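Alpha-L-rhamnosidase (Klebsiella oxytoca, PDB 4XHC) hydrolyses alpha-L-rhamnosides, releasing L-rhamnose, as a two-domain glycoside hydrolase of family GH78. Local coordinates at residues D310-Y315 with I383-R388; N314-Q317 with D321-T324; K490-A495 with F508-P513. All coordinates share one frame; numbering follows the deposited sequence.

How the contacts relate
Followed from the N terminus, the first two contacts start from the same helix, 302-319. Contact 2 closes the short turn into helix 322-340, with three residues separating its segments. Contact 1 reaches much further, from 310-315 to 383-388, and ties helix 302-319 to helix 368-389; the short turn of contact 2 falls within that longer span. The two share Asn314 and Tyr315, their centres lie 8 Å apart, and they touch where Leu385 CD2 packs on Leu316 CD2 at 4.2 Å. Contact 3 comes later in series, folding the loop 508-513 back on helix 482-498; its nearest atoms are about 16 Å from either of the others.

Contact 1 (D310-Y315 with I383-R388); sequences DVLYNY and IWLAER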
loop_
_atom_site.group_PDB
_atom_site.type_symbol
_atom_site.label_atom_id
_atom_site.label_comp_id
_atom_site.label_asym_id
_atom_site.label_seq_id
_atom_site.Cartn_x
_atom_site.Cartn_y
_atom_site.Cartn_z
ATOM N N ASP A 310 0.000 -11.875 42.008
ATOM C CA ASP A 310 -1.399 -11.533 42.267
ATOM C C ASP A 310 -2.322 -12.143 41.203
ATOM O O ASP A 310 -3.430 -12.580 41.525
ATOM C CB ASP A 310 -1.609 -10.017 42.400
ATOM C CG ASP A 310 -2.989 -9.652 42.998
ATOM O OD1 ASP A 310 -3.437 -10.259 44.004
ATOM O OD2 ASP A 310 -3.635 -8.743 42.448
ATOM N N VAL A 311 -1.861 -12.209 39.956
ATOM C CA VAL A 311 -2.652 -12.857 38.907
ATOM C C VAL A 311 -2.847 -14.342 39.216
ATOM O O VAL A 311 -3.946 -14.866 39.046
ATOM C CB VAL A 311 -2.027 -12.702 37.502
ATOM C CG1 VAL A 311 -2.858 -13.455 36.471
ATOM C CG2 VAL A 311 -1.932 -11.231 37.122
ATOM N N LEU A 312 -1.782 -15.012 39.652
ATOM C CA LEU A 312 -1.865 -16.431 40.001
ATOM C C LEU A 312 -2.805 -16.648 41.180
ATOM O O LEU A 312 -3.613 -17.577 41.169
ATOM C CB LEU A 312 -0.484 -17.000 40.325
ATOM C CG LEU A 312 -0.380 -18.519 40.520
ATOM C CD1 LEU A 312 -0.868 -19.284 39.304
ATOM C CD2 LEU A 312 1.053 -18.922 40.833
ATOM N N TYR A 313 -2.711 -15.784 42.185
ATOM C CA TYR A 313 -3.599 -15.864 43.343
ATOM C C TYR A 313 -5.078 -15.665 42.946
ATOM O O TYR A 313 -5.929 -16.478 43.330
ATOM C CB TYR A 313 -3.168 -14.871 44.440
ATOM C CG TYR A 313 -4.178 -14.753 45.559
ATOM C CD1 TYR A 313 -4.323 -15.767 46.499
ATOM C CD2 TYR A 313 -5.013 -13.636 45.658
ATOM C CE1 TYR A 313 -5.265 -15.671 47.513
ATOM C CE2 TYR A 313 -5.954 -13.527 46.670
ATOM C CZ TYR A 313 -6.075 -14.546 47.591
ATOM O OH TYR A 313 -7.014 -14.447 48.580
ATOM N N ASN A 314 -5.376 -14.622 42.161
ATOM C CA ASN A 314 -6.766 -14.353 41.707
ATOM C C ASN A 314 -7.330 -15.468 40.810
ATOM O O ASN A 314 -8.537 -15.748 40.844
ATOM C CB ASN A 314 -6.879 -13.014 40.955
ATOM C CG ASN A 314 -6.557 -11.797 41.823
ATOM O OD1 ASN A 314 -6.831 -11.765 43.018
ATOM N ND2 ASN A 314 -5.973 -10.781 41.204
ATOM N N TYR A 315 -6.446 -16.086 40.017
ATOM C CA TYR A 315 -6.807 -17.198 39.126
ATOM C C TYR A 315 -7.180 -18.449 39.914
ATOM O O TYR A 315 -8.127 -19.158 39.553
ATOM C CB TYR A 315 -5.672 -17.530 38.139
ATOM C CG TYR A 315 -5.934 -18.797 37.346
ATOM C CD1 TYR A 315 -6.834 -18.803 36.277
ATOM C CD2 TYR A 315 -5.309 -19.998 37.683
ATOM C CE1 TYR A 315 -7.099 -19.968 35.560
ATOM C CE2 TYR A 315 -5.567 -21.166 36.970
ATOM C CZ TYR A 315 -6.464 -21.149 35.910
ATOM O OH TYR A 315 -6.721 -22.305 35.203
ATOM N N ILE A 383 2.296 -15.008 50.529
ATOM C CA ILE A 383 2.097 -15.723 51.786
ATOM C C ILE A 383 0.884 -16.633 51.676
ATOM O O ILE A 383 0.933 -17.795 52.086
ATOM C CB ILE A 383 1.913 -14.756 52.969
ATOM C CG1 ILE A 383 3.227 -14.042 53.260
ATOM C CG2 ILE A 383 1.455 -15.489 54.224
ATOM C CD1 ILE A 383 3.061 -12.796 54.104
ATOM N N TRP A 384 -0.208 -16.113 51.126
ATOM C CA TRP A 384 -1.420 -16.909 51.014
ATOM C C TRP A 384 -1.185 -18.135 50.122
ATOM O O TRP A 384 -1.681 -19.237 50.420
ATOM C CB TRP A 384 -2.593 -16.053 50.522
ATOM C CG TRP A 384 -3.057 -15.034 51.541
ATOM C CD1 TRP A 384 -2.999 -15.151 52.904
ATOM C CD2 TRP A 384 -3.676 -13.769 51.277
ATOM N NE1 TRP A 384 -3.533 -14.037 53.502
ATOM C CE2 TRP A 384 -3.957 -13.171 52.527
ATOM C CE3 TRP A 384 -4.025 -13.083 50.105
ATOM C CZ2 TRP A 384 -4.565 -11.912 52.640
ATOM C CZ3 TRP A 384 -4.630 -11.829 50.221
ATOM C CH2 TRP A 384 -4.894 -11.261 51.482
ATOM N N LEU A 385 -0.407 -17.948 49.058
ATOM C CA LEU A 385 -0.038 -19.058 48.180
ATOM C C LEU A 385 0.916 -20.017 48.888
ATOM O O LEU A 385 0.760 -21.238 48.803
ATOM C CB LEU A 385 0.603 -18.545 46.889
ATOM C CG LEU A 385 -0.328 -17.870 45.878
ATOM C CD1 LEU A 385 0.482 -17.186 44.788
ATOM C CD2 LEU A 385 -1.294 -18.870 45.262
ATOM N N ALA A 386 1.903 -19.462 49.587
ATOM C CA ALA A 386 2.873 -20.277 50.323
ATOM C C ALA A 386 2.205 -21.183 51.353
ATOM O O ALA A 386 2.605 -22.327 51.503
ATOM C CB ALA A 386 3.918 -19.397 50.993
ATOM N N GLU A 387 1.188 -20.673 52.047
ATOM C CA GLU A 387 0.440 -21.469 53.026
ATOM C C GLU A 387 -0.042 -22.807 52.429
ATOM O O GLU A 387 -0.050 -23.818 53.123
ATOM C CB GLU A 387 -0.738 -20.663 53.624
ATOM C CG GLU A 387 -0.434 -19.967 54.965
ATOM C CD GLU A 387 -1.270 -18.703 55.240
ATOM O OE1 GLU A 387 -2.438 -18.631 54.800
ATOM O OE2 GLU A 387 -0.763 -17.767 55.910
ATOM N N ARG A 388 -0.404 -22.818 51.144
ATOM C CA ARG A 388 -0.848 -24.042 50.456
ATOM C C ARG A 388 0.284 -24.901 49.895
ATOM O O ARG A 388 0.246 -26.112 50.019
ATOM C CB ARG A 388 -1.768 -23.702 49.286
ATOM C CG ARG A 388 -3.006 -22.910 49.648
ATOM C CD ARG A 388 -3.685 -22.416 48.375
ATOM N NE ARG A 388 -4.968 -21.776 48.648
ATOM C CZ ARG A 388 -6.083 -22.422 48.984
ATOM N NH1 ARG A 388 -6.099 -23.752 49.099
ATOM N NH2 ARG A 388 -7.192 -21.728 49.212
#
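Tyr313 and Leu385 lie at the closest approach of the two backbones, their CA atoms 6.8 Å apart, where helix 302-319 meets helix 368-389. The axes of the 310-315 and 383-388 segments pass at 10.5 Å, with N-to-C directions 59° apart. The forked end of Leu385 is the bump. Its CD2 comes to 4.2 Å from Tyr313 CA, while CD1 lies 4.3 Å from Tyr313 CB and 4.4 Å from Leu312 CD2, so the isobutyl group settles between the base of Tyr313 and the CD2 branch of Leu312. Beside it, the Tyr313 ring lies against the Trp384 side chain, where CB, CE3 and CZ3 meet it. With CG anti to the backbone N (chi1 171°), the phenol reaches across to the other helix, and Trp384 CE3 stands over one face of the phenol, 3.6 Å from Tyr313 CZ. The ring planes are inclined at 37° and the centroids are 5.3 Å apart, an oblique aromatic pair. Trp329 of helix 322-340 also packs on Leu385, so a third helix borders this site. Both segments belong to the mainly helical six-hairpin glycosidase domain. No hydrogen bond spans the interface, and the salt bridges of Asp310 with Arg251 and Glu387 with Arg398 are made elsewhere; dispersion and burial of apolar surface therefore probably account for most of the cohesion between these segments.

Contact 2 (N314-Q317 with D321-T324); sequences NYLQ and DMAT
Leu316 and Asp321 bring their CA atoms to 5.6 Å where the chain turns from helix 302-319 into helix 322-340, with Asp321 at the N-cap of the second helix. The Asp321 carboxylate serves both sides of the turn. OD2 accepts from Tyr315 OH at 2.8 Å through its anti lone pair, lying at the edge of the phenol ring and in its plane, while ring and carboxylate planes stand 62° apart. The same oxygen accepts from Thr324 OG1 at 2.7 Å, met from 49° above the carboxylate plane. OD1 receives a weak capping bond from Thr324 N at 3.4 Å. Three donors thus restrict rotation of the carboxylate, whose charge would be expected to suit a helix N terminus. On the apolar side, Leu316, with CG anti to the backbone N (chi1 -179°), carries CD1 to 3.8 Å from Asp321 O and 4.0 Å from Met322 SD. Thr324 CG2 comes obliquely to Tyr315 CE2. The turn is backed by helix 264-276, where Arg268 NE hydrogen-bonds Thr324 OG1 and Val267 packs on Tyr315; at its other flank, Arg388 of helix 368-389 touches Leu316 and Met322.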
loop_
_atom_site.group_PDB
_atom_site.type_symbol
_atom_site.label_atom_id
_atom_site.label_comp_id
_atom_site.label_asym_id
_atom_site.label_seq_id
_atom_site.Cartn_x
_atom_site.Cartn_y
_atom_site.Cartn_z
ATOM N N ASN A 314 -5.376 -14.622 42.161
ATOM C CA ASN A 314 -6.766 -14.353 41.707
ATOM C C ASN A 314 -7.330 -15.468 40.810
ATOM O O ASN A 314 -8.537 -15.748 40.844
ATOM C CB ASN A 314 -6.879 -13.014 40.955
ATOM C CG ASN A 314 -6.557 -11.797 41.823
ATOM O OD1 ASN A 314 -6.831 -11.765 43.018
ATOM N ND2 ASN A 314 -5.973 -10.781 41.204
ATOM N N TYR A 315 -6.446 -16.086 40.017
ATOM C CA TYR A 315 -6.807 -17.198 39.126
ATOM C C TYR A 315 -7.180 -18.449 39.914
ATOM O O TYR A 315 -8.127 -19.158 39.553
ATOM C CB TYR A 315 -5.672 -17.530 38.139
ATOM C CG TYR A 315 -5.934 -18.797 37.346
ATOM C CD1 TYR A 315 -6.834 -18.803 36.277
ATOM C CD2 TYR A 315 -5.309 -19.998 37.683
ATOM C CE1 TYR A 315 -7.099 -19.968 35.560
ATOM C CE2 TYR A 315 -5.567 -21.166 36.970
ATOM C CZ TYR A 315 -6.464 -21.149 35.910
ATOM O OH TYR A 315 -6.721 -22.305 35.203
ATOM N N LEU A 316 -6.435 -18.720 40.985
ATOM C CA LEU A 316 -6.769 -19.817 41.876
ATOM C C LEU A 316 -8.135 -19.600 42.543
ATOM O O LEU A 316 -8.952 -20.518 42.565
ATOM C CB LEU A 316 -5.679 -19.995 42.934
ATOM C CG LEU A 316 -5.880 -21.133 43.945
ATOM C CD1 LEU A 316 -5.994 -22.475 43.231
ATOM C CD2 LEU A 316 -4.754 -21.148 44.971
ATOM N N GLN A 317 -8.377 -18.395 43.067
ATOM C CA GLN A 317 -9.648 -18.066 43.744
ATOM C C GLN A 317 -10.860 -18.269 42.844
ATOM O O GLN A 317 -11.875 -18.809 43.270
ATOM C CB GLN A 317 -9.661 -16.606 44.233
ATOM C CG GLN A 317 -8.689 -16.252 45.362
ATOM C CD GLN A 317 -8.620 -17.289 46.468
ATOM O OE1 GLN A 317 -9.568 -17.464 47.240
ATOM N NE2 GLN A 317 -7.490 -17.983 46.549
ATOM N N ASP A 321 -8.199 -24.010 40.262
ATOM C CA ASP A 321 -7.317 -24.909 39.526
ATOM C C ASP A 321 -6.014 -25.063 40.319
ATOM O O ASP A 321 -5.050 -24.323 40.101
ATOM C CB ASP A 321 -7.066 -24.322 38.128
ATOM C CG ASP A 321 -6.207 -25.216 37.228
ATOM O OD1 ASP A 321 -5.834 -26.337 37.629
ATOM O OD2 ASP A 321 -5.901 -24.776 36.097
ATOM N N MET A 322 -5.994 -26.027 41.241
ATOM C CA MET A 322 -4.824 -26.259 42.095
ATOM C C MET A 322 -3.612 -26.768 41.310
ATOM O O MET A 322 -2.479 -26.413 41.630
ATOM C CB MET A 322 -5.162 -27.233 43.230
ATOM C CG MET A 322 -5.970 -26.606 44.356
ATOM S SD MET A 322 -4.972 -25.617 45.498
ATOM C CE MET A 322 -4.601 -26.812 46.794
ATOM N N ALA A 323 -3.851 -27.575 40.276
ATOM C CA ALA A 323 -2.770 -28.117 39.439
ATOM C C ALA A 323 -1.901 -27.012 38.823
ATOM O O ALA A 323 -0.673 -27.078 38.893
ATOM C CB ALA A 323 -3.340 -29.006 38.340
ATOM N N THR A 324 -2.547 -26.001 38.237
ATOM C CA THR A 324 -1.838 -24.903 37.594
ATOM C C THR A 324 -1.110 -24.072 38.640
ATOM O O THR A 324 0.048 -23.691 38.452
ATOM C CB THR A 324 -2.793 -23.999 36.772
ATOM O OG1 THR A 324 -3.281 -24.718 35.633
ATOM C CG2 THR A 324 -2.083 -22.746 36.274
#

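Contact 3 (K490-A495 with F508-P513); sequences KAYWGA and FDPAHP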
loop_
_atom_site.group_PDB
_atom_site.type_symbol
_atom_site.label_atom_id
_atom_site.label_comp_id
_atom_site.label_asym_id
_atom_site.label_seq_id
_atom_site.Cartn_x
_atom_site.Cartn_y
_atom_site.Cartn_z
ATOM N N LYS A 490 -18.592 7.308 38.604
ATOM C CA LYS A 490 -19.466 8.151 37.801
ATOM C C LYS A 490 -18.800 9.428 37.285
ATOM O O LYS A 490 -19.009 9.819 36.137
ATOM C CB LYS A 490 -20.693 8.544 38.612
ATOM C CG LYS A 490 -21.638 7.398 38.909
ATOM C CD LYS A 490 -22.845 7.914 39.667
ATOM C CE LYS A 490 -23.923 6.864 39.773
ATOM N NZ LYS A 490 -24.945 7.308 40.752
ATOM N N ALA A 491 -18.019 10.090 38.135
ATOM C CA ALA A 491 -17.381 11.352 37.758
ATOM C C ALA A 491 -16.318 11.147 36.683
ATOM O O ALA A 491 -16.250 11.910 35.722
ATOM C CB ALA A 491 -16.764 12.011 38.977
ATOM N N TYR A 492 -15.500 10.112 36.844
ATOM C CA TYR A 492 -14.380 9.857 35.940
ATOM C C TYR A 492 -14.797 9.091 34.673
ATOM O O TYR A 492 -14.745 9.640 33.580
ATOM C CB TYR A 492 -13.280 9.115 36.695
ATOM C CG TYR A 492 -11.995 8.900 35.930
ATOM C CD1 TYR A 492 -11.141 9.951 35.656
ATOM C CD2 TYR A 492 -11.618 7.624 35.520
ATOM C CE1 TYR A 492 -9.958 9.744 34.970
ATOM C CE2 TYR A 492 -10.434 7.408 34.836
ATOM C CZ TYR A 492 -9.610 8.469 34.560
ATOM O OH TYR A 492 -8.434 8.223 33.888
ATOM N N TRP A 493 -15.218 7.836 34.814
ATOM C CA TRP A 493 -15.639 7.042 33.650
ATOM C C TRP A 493 -16.914 7.583 32.994
ATOM O O TRP A 493 -17.072 7.485 31.782
ATOM C CB TRP A 493 -15.837 5.582 34.028
ATOM C CG TRP A 493 -14.560 4.796 34.182
ATOM C CD1 TRP A 493 -13.931 4.080 33.221
ATOM C CD2 TRP A 493 -13.792 4.625 35.373
ATOM N NE1 TRP A 493 -12.811 3.484 33.726
ATOM C CE2 TRP A 493 -12.707 3.794 35.051
ATOM C CE3 TRP A 493 -13.921 5.088 36.688
ATOM C CZ2 TRP A 493 -11.752 3.415 35.988
ATOM C CZ3 TRP A 493 -12.965 4.720 37.622
ATOM C CH2 TRP A 493 -11.892 3.896 37.264
ATOM N N GLY A 494 -17.816 8.161 33.783
ATOM C CA GLY A 494 -18.997 8.828 33.227
ATOM C C GLY A 494 -18.668 10.005 32.319
ATOM O O GLY A 494 -19.414 10.313 31.382
ATOM N N ALA A 495 -17.546 10.669 32.603
ATOM C CA ALA A 495 -17.054 11.764 31.760
ATOM C C ALA A 495 -16.674 11.267 30.369
ATOM O O ALA A 495 -17.002 11.911 29.376
ATOM C CB ALA A 495 -15.869 12.457 32.409
ATOM N N PHE A 508 -6.339 9.120 30.315
ATOM C CA PHE A 508 -7.360 10.147 30.608
ATOM C C PHE A 508 -7.105 10.966 31.892
ATOM O O PHE A 508 -7.265 10.477 33.019
ATOM C CB PHE A 508 -8.774 9.528 30.631
ATOM C CG PHE A 508 -9.885 10.542 30.794
ATOM C CD1 PHE A 508 -9.900 11.719 30.046
ATOM C CD2 PHE A 508 -10.923 10.313 31.687
ATOM C CE1 PHE A 508 -10.914 12.648 30.204
ATOM C CE2 PHE A 508 -11.939 11.244 31.847
ATOM C CZ PHE A 508 -11.935 12.411 31.105
ATOM N N ASP A 509 -6.683 12.211 31.697
ATOM C CA ASP A 509 -6.579 13.206 32.765
ATOM C C ASP A 509 -7.657 14.258 32.474
ATOM O O ASP A 509 -7.516 15.025 31.524
ATOM C CB ASP A 509 -5.179 13.841 32.755
ATOM C CG ASP A 509 -5.035 15.001 33.735
ATOM O OD1 ASP A 509 -5.942 15.231 34.570
ATOM O OD2 ASP A 509 -3.990 15.687 33.661
ATOM N N PRO A 510 -8.741 14.289 33.276
ATOM C CA PRO A 510 -9.867 15.209 33.045
ATOM C C PRO A 510 -9.467 16.658 32.860
ATOM O O PRO A 510 -10.073 17.352 32.062
ATOM C CB PRO A 510 -10.700 15.062 34.313
ATOM C CG PRO A 510 -10.432 13.670 34.771
ATOM C CD PRO A 510 -9.031 13.329 34.356
ATOM N N ALA A 511 -8.444 17.097 33.588
ATOM C CA ALA A 511 -7.953 18.475 33.492
ATOM C C ALA A 511 -7.183 18.771 32.195
ATOM O O ALA A 511 -7.075 19.934 31.820
ATOM C CB ALA A 511 -7.091 18.815 34.699
ATOM N N HIS A 512 -6.633 17.740 31.538
ATOM C CA HIS A 512 -5.932 17.882 30.238
ATOM C C HIS A 512 -6.358 16.763 29.301
ATOM O O HIS A 512 -5.692 15.726 29.219
ATOM C CB HIS A 512 -4.409 17.835 30.407
ATOM C CG HIS A 512 -3.872 18.917 31.285
ATOM N ND1 HIS A 512 -3.569 18.710 32.614
ATOM C CD2 HIS A 512 -3.614 20.221 31.038
ATOM C CE1 HIS A 512 -3.132 19.839 33.146
ATOM N NE2 HIS A 512 -3.152 20.771 32.209
ATOM N N PRO A 513 -7.476 16.954 28.585
ATOM C CA PRO A 513 -7.976 15.794 27.836
ATOM C C PRO A 513 -7.121 15.487 26.602
ATOM O O PRO A 513 -7.173 14.372 26.104
ATOM C CB PRO A 513 -9.412 16.198 27.469
ATOM C CG PRO A 513 -9.685 17.484 28.204
ATOM C CD PRO A 513 -8.350 18.129 28.423
#
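Tyr492 reaches from helix 482-498 to Phe508 and Pro510 in the loop that follows. At CB the first torsion sets CG anti to the backbone N (chi1 -174°), which sends the ring out toward the loop. CD1 then meets Pro510 CG at 3.9 Å, and CD2 lies over one face of the neighbouring Trp493 indole. Further out, CE1 has Pro510 CD at 3.8 Å, near the plane of the phenol, and Phe508 CD2 at 3.5 Å over one face. CZ also sits close to Phe508 CD2, at 3.7 Å. The phenol and phenyl planes are inclined at 36°, an oblique pair. At the tip, OH donates to Phe508 O over 2.7 Å, on a lone pair in the carbonyl plane, with a C=O...O angle of 133°. The Phe508 ring also reaches the next turn of the helix: its edge, at CZ, meets Ala495 CB at 4.1 Å.

Beyond Phe508 the loop is shaped by a type I turn from Asp509 to His512. Asp509 OD1 accepts from Ala511 N in an Asx turn, and OD2 accepts from His512 ND1 at 3.2 Å, in the imidazole plane. The loop leads on from the rhamnose-binding residue Glu506, and the Phe508 side chain is about 12 Å from the bound rhamnose. Tyr492 thus pins to a helix of the six-hairpin glycosidase domain a loop whose start helps form the sugar pocket.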